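Local coordinates for serine-rich secreted cell wall anchored (LPXTG-motif ) protein (Lactobacillus reuteri ATCC 53608, PDB 5NXK) that probably mediates adhesion of the bacterium to its host in the gut, as the beta-solenoid part of a cell-wall-attached serine-rich repeat protein, at residues N53-D58 and K136-D141; T130-V135 and V177-S182; A12-A17 and I34-G39. All coordinates share one frame; numbering follows the deposited sequence.

Contact 1. Residues N53-D58 and K136-D141; sequences NALNSD and KSYEVD
The phenol of Tyr-138 and the carboxamide of Asn-53 meet tip to tip, and their one hydrogen bond carries this small contact. Tyr-138 OH donates to Asn-53 OD1 at 2.9 Å, arriving in the plane of the carbonyl, while the amide and the ring stand 72° apart. Asn-53 holds CG anti to its backbone N (chi1 179°), which extends the amide toward the tyrosine; Tyr-138 has CG between N and the carbonyl carbon (55°), and from there the ring reaches toward Asn-53. OD1 lies at the ring edge, 3.5 Å from Tyr-138 CE1. On the other side of the amide, Val-140 CG1 packs 3.4 Å from Asn-53 ND2, so a methyl and a hydroxyl bracket the buried group. Contact thins beyond it: Leu-55 offers CD2 at 4.0 Å from Tyr-138 OH, and Ser-137 and Glu-139, alternating with the inward residues, are exposed in the isolated chain. Strand 137-140 is half of a two-stranded antiparallel hairpin with strand 143-146, laid over the parallel sheet of the solenoid that holds strand 51-54. Tyr-82 of the next strand, 79-83, touches Asn-53, Tyr-138 and Val-140, and Cys-145 of strand 143-146 packs on Tyr-138 and Leu-55.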
# COMPACT_ATOMS: atom_id res chain seq x y z
N ASN A 53 10.61 -6.32 13.33
CA ASN A 53 11.49 -5.30 12.78
C ASN A 53 12.42 -5.89 11.71
O ASN A 53 13.37 -6.61 12.02
CB ASN A 53 12.28 -4.64 13.92
CG ASN A 53 13.23 -3.57 13.43
OD1 ASN A 53 13.11 -3.05 12.32
ND2 ASN A 53 14.20 -3.21 14.28
N ALA A 54 12.12 -5.59 10.45
CA ALA A 54 12.87 -6.12 9.33
C ALA A 54 14.04 -5.20 9.00
O ALA A 54 13.87 -4.15 8.37
CB ALA A 54 11.97 -6.29 8.11
N LEU A 55 15.22 -5.60 9.46
CA LEU A 55 16.39 -4.73 9.39
C LEU A 55 17.13 -4.84 8.07
O LEU A 55 17.94 -3.97 7.74
CB LEU A 55 17.34 -5.03 10.54
CG LEU A 55 16.88 -4.48 11.89
CD1 LEU A 55 17.92 -4.80 12.95
CD2 LEU A 55 16.63 -2.98 11.79
N ASN A 56 16.89 -5.91 7.34
CA ASN A 56 17.65 -6.17 6.12
C ASN A 56 17.11 -5.43 4.90
O ASN A 56 15.93 -5.55 4.55
CB ASN A 56 17.68 -7.67 5.85
CG ASN A 56 18.84 -8.08 4.95
OD1 ASN A 56 19.80 -7.33 4.78
ND2 ASN A 56 18.75 -9.27 4.38
N SER A 57 18.00 -4.70 4.23
CA SER A 57 17.68 -4.00 2.98
C SER A 57 17.13 -4.94 1.90
O SER A 57 16.48 -4.51 0.94
CB SER A 57 18.92 -3.25 2.46
OG SER A 57 19.91 -4.15 2.01
N ASP A 58 17.41 -6.23 2.06
CA ASP A 58 16.87 -7.25 1.17
C ASP A 58 15.35 -7.35 1.27
O ASP A 58 14.68 -7.71 0.30
CB ASP A 58 17.49 -8.62 1.48
CG ASP A 58 18.99 -8.64 1.27
OD1 ASP A 58 19.49 -7.76 0.53
OD2 ASP A 58 19.66 -9.53 1.83
N LYS A 136 11.79 8.64 7.47
CA LYS A 136 13.17 8.57 7.00
C LYS A 136 14.00 7.71 7.93
O LYS A 136 15.06 7.20 7.57
CB LYS A 136 13.78 9.97 6.89
CG LYS A 136 13.23 10.80 5.75
CD LYS A 136 14.03 12.08 5.59
CE LYS A 136 13.72 12.75 4.26
NZ LYS A 136 12.42 13.47 4.32
N SER A 137 13.50 7.55 9.14
CA SER A 137 14.13 6.68 10.11
C SER A 137 13.14 6.36 11.22
O SER A 137 12.11 7.00 11.35
CB SER A 137 15.39 7.34 10.69
OG SER A 137 15.06 8.48 11.47
N TYR A 138 13.46 5.33 12.00
CA TYR A 138 12.65 5.00 13.16
C TYR A 138 13.52 4.49 14.28
O TYR A 138 14.68 4.16 14.06
CB TYR A 138 11.58 3.96 12.82
CG TYR A 138 12.11 2.68 12.21
CD1 TYR A 138 12.61 1.65 13.01
CD2 TYR A 138 12.06 2.47 10.84
CE1 TYR A 138 13.08 0.47 12.46
CE2 TYR A 138 12.52 1.29 10.27
CZ TYR A 138 13.02 0.30 11.08
OH TYR A 138 13.47 -0.87 10.51
N GLU A 139 12.98 4.44 15.49
CA GLU A 139 13.76 3.92 16.60
C GLU A 139 12.92 2.92 17.37
O GLU A 139 11.76 3.16 17.67
CB GLU A 139 14.26 5.06 17.51
CG GLU A 139 14.30 4.71 18.99
CD GLU A 139 15.19 5.66 19.79
OE1 GLU A 139 15.84 6.52 19.16
OE2 GLU A 139 15.24 5.53 21.03
N VAL A 140 13.49 1.75 17.62
CA VAL A 140 12.78 0.77 18.43
C VAL A 140 13.76 0.11 19.39
O VAL A 140 14.88 -0.24 19.00
CB VAL A 140 12.04 -0.28 17.55
CG1 VAL A 140 13.01 -1.02 16.64
CG2 VAL A 140 11.23 -1.23 18.42
N ASP A 141 13.36 0.00 20.66
CA ASP A 141 14.21 -0.48 21.75
C ASP A 141 15.63 0.07 21.65
O ASP A 141 16.61 -0.68 21.59
CB ASP A 141 14.21 -2.01 21.82
CG ASP A 141 12.85 -2.58 22.24
OD1 ASP A 141 12.03 -1.82 22.79
OD2 ASP A 141 12.61 -3.79 22.04

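Contact 2. Residues T130-V135 and V177-S182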
# COMPACT_ATOMS: atom_id res chain seq x y z
N THR A 130 -5.86 1.09 11.32
CA THR A 130 -4.53 0.85 10.80
C THR A 130 -3.85 2.17 10.45
O THR A 130 -4.43 3.05 9.79
CB THR A 130 -4.58 -0.10 9.56
OG1 THR A 130 -4.96 -1.42 9.98
CG2 THR A 130 -3.23 -0.18 8.85
N THR A 131 -2.61 2.30 10.92
CA THR A 131 -1.84 3.51 10.72
C THR A 131 -0.51 3.16 10.08
O THR A 131 0.25 2.33 10.60
CB THR A 131 -1.60 4.25 12.05
OG1 THR A 131 -2.86 4.55 12.65
CG2 THR A 131 -0.84 5.56 11.81
N LEU A 132 -0.25 3.79 8.95
CA LEU A 132 0.95 3.54 8.18
C LEU A 132 1.83 4.79 8.19
O LEU A 132 1.35 5.89 7.91
CB LEU A 132 0.57 3.15 6.75
CG LEU A 132 -0.47 2.03 6.63
CD1 LEU A 132 -0.80 1.80 5.18
CD2 LEU A 132 0.05 0.73 7.25
N ASN A 133 3.11 4.63 8.51
CA ASN A 133 4.00 5.79 8.61
C ASN A 133 5.19 5.68 7.67
O ASN A 133 6.02 4.80 7.82
CB ASN A 133 4.48 5.95 10.06
CG ASN A 133 3.33 6.14 11.03
OD1 ASN A 133 2.80 7.25 11.20
ND2 ASN A 133 2.90 5.05 11.66
N SER A 134 5.25 6.56 6.68
CA SER A 134 6.41 6.63 5.82
C SER A 134 7.39 7.63 6.42
O SER A 134 7.14 8.83 6.43
CB SER A 134 6.02 7.01 4.39
OG SER A 134 7.16 7.08 3.55
N VAL A 135 8.51 7.12 6.93
CA VAL A 135 9.48 7.91 7.70
C VAL A 135 10.90 7.69 7.17
O VAL A 135 11.19 6.69 6.52
CB VAL A 135 9.45 7.53 9.19
CG1 VAL A 135 8.11 7.88 9.80
CG2 VAL A 135 9.76 6.05 9.36
N VAL A 177 -8.26 4.22 8.65
CA VAL A 177 -6.91 4.12 8.14
C VAL A 177 -6.30 5.50 8.04
O VAL A 177 -6.93 6.42 7.50
CB VAL A 177 -6.89 3.43 6.76
CG1 VAL A 177 -5.49 3.43 6.17
CG2 VAL A 177 -7.44 2.01 6.89
N VAL A 178 -5.08 5.61 8.54
CA VAL A 178 -4.34 6.85 8.55
C VAL A 178 -2.99 6.60 7.89
O VAL A 178 -2.36 5.59 8.16
CB VAL A 178 -4.13 7.39 9.98
CG1 VAL A 178 -3.24 8.62 9.97
CG2 VAL A 178 -5.48 7.71 10.65
N LEU A 179 -2.56 7.47 6.98
CA LEU A 179 -1.22 7.35 6.45
C LEU A 179 -0.50 8.68 6.65
O LEU A 179 -0.93 9.71 6.14
CB LEU A 179 -1.24 6.95 4.97
CG LEU A 179 0.09 6.57 4.30
CD1 LEU A 179 -0.20 5.69 3.06
CD2 LEU A 179 0.96 7.77 3.93
N ASN A 180 0.60 8.61 7.39
CA ASN A 180 1.43 9.77 7.71
C ASN A 180 2.69 9.71 6.89
O ASN A 180 3.41 8.72 6.94
CB ASN A 180 1.75 9.79 9.20
CG ASN A 180 0.50 9.84 10.06
OD1 ASN A 180 -0.37 10.69 9.86
ND2 ASN A 180 0.38 8.91 11.00
N ASN A 181 2.97 10.73 6.09
CA ASN A 181 4.13 10.65 5.22
C ASN A 181 5.07 11.82 5.45
O ASN A 181 4.72 12.98 5.22
CB ASN A 181 3.68 10.59 3.75
CG ASN A 181 4.79 10.13 2.80
OD1 ASN A 181 5.96 10.15 3.15
ND2 ASN A 181 4.40 9.71 1.60
N SER A 182 6.27 11.51 5.91
CA SER A 182 7.30 12.52 6.05
C SER A 182 8.58 12.05 5.36
O SER A 182 9.67 12.46 5.73
CB SER A 182 7.56 12.81 7.54
OG SER A 182 7.89 11.62 8.24
O HOH W 1 5.63 10.51 8.97
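Asn-180 lies alongside Asn-133, both side chains pointing the same way from one face of the sheet, their amide planes 27° apart. Asn-180 ND2 donates to Asn-133 OD1 at 2.9 Å in a fairly straight bond (166°); the acceptor lies in the amide plane of Asn-180, whereas the donor sits above the carbonyl plane of Asn-133. Both residues keep CG beside the backbone N, chi1 -59° in each, so both side chains leave the sheet in the same direction and bring ND2 of one beside OD1 of the other. Asn-133 ND2 in turn donates to the backbone carbonyl of Ala-107 on strand 105-109. Thr-131 CG2 packs 3.7 Å from Asn-180 ND2 on the same face, and Val-178 stands beside Thr-131.

Beneath the side chains, strands 129-134 and 176-181 are parallel neighbours in successive turns of the beta-solenoid; the axes of residues 130-134 and 177-181 approach to 4.7 Å. Every backbone bond follows the parallel scheme: Leu-132 is gripped by Val-178 O through its N and by Asn-180 N through its O, and the series ends with Ser-182 N to Ser-134 O at 2.9 Å. The C=O groups point nearly straight at their donors.

The opposite face, with Leu-132 and Leu-179, turns into the solenoid core. Leu-132 CB meets Leu-179 CG at 4.2 Å, and both side chains pack on Leu-163, while Leu-126 lies against Leu-132 and Val-177. Further along this face, the buried Ser-134 OG bonds to Gly-110 O and Thr-184 OG1. Asn-181 ND2 reaches Asp-187 and Thr-184, and its OD1 accepts from Ala-183 N while lying 3.4 Å from Ser-134 CB. A water lies 2.6 Å from Ser-182 OG and gives a weak bond to Ser-134 O.

Contact 3. Residues A12-A17 and I34-G39; sequences AALRDA and ITINNG
The guanidinium of Arg-15 and the amide of Asn-38 are the flat groups here, and both sit at the outer side of the contact. Thr-35 O approaches the guanidinium obliquely and takes a weak hydrogen bond from Arg-15 NH1 at 3.1 Å, bent to 127°; Asn-37 OD1 lies farther off on a similarly slanting line. The amide of Asn-38 meets Ala-17, whose CB is 3.3 Å from Asn-38 ND2, while Asn-38 OD1 bonds to Arg-41. All this happens where an N-terminal helix, 7-14, closes the first turns of the beta-solenoid: residues 14-17 pack against strand 34-36, an edge strand of one of the solenoid's parallel sheets.

Leu-14 points from the helix into the buried side. It crosses Ile-34 at about a right angle, its CD1 reaching Ile-34 CG2 at 4.0 Å, and its other methyl, CD2, faces Ile-36 CD1 at 4.2 Å. With CG1 beside its backbone N and CG2 anti to it, Ile-34 turns both CG2 and CD1 onto Leu-14 CD1. Ile-22, Ile-43 and Ile-61 from three neighbouring strands also touch Leu-14, so the leucine is a hydrophobic plug in this end of the core.

Arg-15, in contrast, is exposed and runs across the strand's backbone. Its chain is extended at chi2 (180°) and then folds at chi3 (57°), which brings NH1 back to Thr-35 O, with CG resting 3.5 Å from the same Thr-35 O. Leu-14 O accepts a hydrogen bond from Arg-41 NH1, the same nitrogen that holds Asn-38 OD1.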
# COMPACT_ATOMS: atom_id res chain seq x y z
N ALA A 12 10.94 -20.47 10.12
CA ALA A 12 10.55 -21.87 9.99
C ALA A 12 9.04 -21.99 9.77
O ALA A 12 8.60 -22.72 8.89
CB ALA A 12 10.98 -22.67 11.23
N ALA A 13 8.25 -21.23 10.53
CA ALA A 13 6.80 -21.30 10.41
C ALA A 13 6.31 -20.80 9.05
O ALA A 13 5.43 -21.40 8.42
CB ALA A 13 6.15 -20.50 11.52
N LEU A 14 6.89 -19.69 8.59
CA LEU A 14 6.50 -19.11 7.31
C LEU A 14 6.93 -19.98 6.13
O LEU A 14 6.26 -20.00 5.09
CB LEU A 14 7.09 -17.71 7.15
CG LEU A 14 6.48 -16.62 8.04
CD1 LEU A 14 7.25 -15.32 7.88
CD2 LEU A 14 5.01 -16.42 7.75
N ARG A 15 8.03 -20.72 6.28
CA ARG A 15 8.51 -21.52 5.17
C ARG A 15 7.91 -22.92 5.20
O ARG A 15 8.21 -23.75 4.34
CB ARG A 15 10.04 -21.59 5.17
CG ARG A 15 10.69 -20.26 4.78
CD ARG A 15 12.20 -20.34 4.79
NE ARG A 15 12.68 -21.40 3.91
CZ ARG A 15 12.84 -21.27 2.60
NH1 ARG A 15 12.54 -20.13 2.00
NH2 ARG A 15 13.28 -22.30 1.88
N ASP A 16 7.03 -23.16 6.16
CA ASP A 16 6.38 -24.46 6.30
C ASP A 16 5.02 -24.39 5.62
O ASP A 16 4.12 -23.72 6.11
CB ASP A 16 6.25 -24.84 7.78
CG ASP A 16 5.57 -26.20 8.00
OD1 ASP A 16 4.82 -26.70 7.12
OD2 ASP A 16 5.80 -26.77 9.09
N ALA A 17 4.89 -25.12 4.52
CA ALA A 17 3.75 -25.01 3.61
C ALA A 17 2.42 -25.44 4.22
O ALA A 17 1.37 -25.19 3.65
CB ALA A 17 4.03 -25.81 2.34
N ILE A 34 12.78 -13.12 4.83
CA ILE A 34 12.22 -14.46 4.80
C ILE A 34 11.45 -14.66 3.49
O ILE A 34 10.53 -13.90 3.21
CB ILE A 34 11.27 -14.71 5.98
CG1 ILE A 34 12.03 -14.70 7.30
CG2 ILE A 34 10.55 -16.03 5.81
CD1 ILE A 34 11.11 -14.70 8.52
N THR A 35 11.81 -15.66 2.70
CA THR A 35 11.11 -15.89 1.43
C THR A 35 10.05 -16.98 1.55
O THR A 35 10.30 -18.06 2.08
CB THR A 35 12.08 -16.27 0.29
OG1 THR A 35 12.95 -15.16 0.01
CG2 THR A 35 11.31 -16.62 -0.97
N ILE A 36 8.87 -16.68 1.03
CA ILE A 36 7.78 -17.63 0.90
C ILE A 36 7.56 -17.91 -0.58
O ILE A 36 7.13 -17.03 -1.33
CB ILE A 36 6.47 -17.10 1.51
CG1 ILE A 36 6.70 -16.57 2.93
CG2 ILE A 36 5.37 -18.16 1.43
CD1 ILE A 36 5.45 -16.00 3.57
N ASN A 37 7.86 -19.13 -1.01
CA ASN A 37 7.76 -19.47 -2.42
C ASN A 37 7.35 -20.92 -2.62
O ASN A 37 7.77 -21.58 -3.58
CB ASN A 37 9.07 -19.19 -3.15
CG ASN A 37 10.24 -20.00 -2.59
OD1 ASN A 37 10.08 -20.79 -1.66
ND2 ASN A 37 11.41 -19.82 -3.19
N ASN A 38 6.54 -21.43 -1.70
CA ASN A 38 6.18 -22.84 -1.72
C ASN A 38 4.71 -23.10 -2.03
O ASN A 38 4.10 -24.00 -1.45
CB ASN A 38 6.59 -23.47 -0.38
CG ASN A 38 5.94 -22.80 0.82
OD1 ASN A 38 5.29 -21.76 0.70
ND2 ASN A 38 6.17 -23.36 2.01
N GLY A 39 4.16 -22.30 -2.95
CA GLY A 39 2.87 -22.59 -3.55
C GLY A 39 1.70 -21.83 -2.95
O GLY A 39 1.87 -20.70 -2.48

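How the contacts relate
Along the chain contact 3 closes before the other two open, and contacts 1 and 2 then interlock, their segments alternating. Contact 3 lies at the N-terminal end of the solenoid, its centre about 22 Å from that of contact 1 and about 28 Å from that of contact 2. Contacts 1 and 2, whose centres are about 15 Å apart, share one long parallel sheet: strands 51-54, 129-134 and 176-181 all belong to it. Strand 137-140 follows 129-134 directly and turns back toward the N-terminal end, and Lys-136 NZ probably bonds to Ser-182 O where the two contacts touch. Helix packing, an overlying hairpin and turn-to-turn pairing thus occur successively along one elongated, probably adhesive, solenoid.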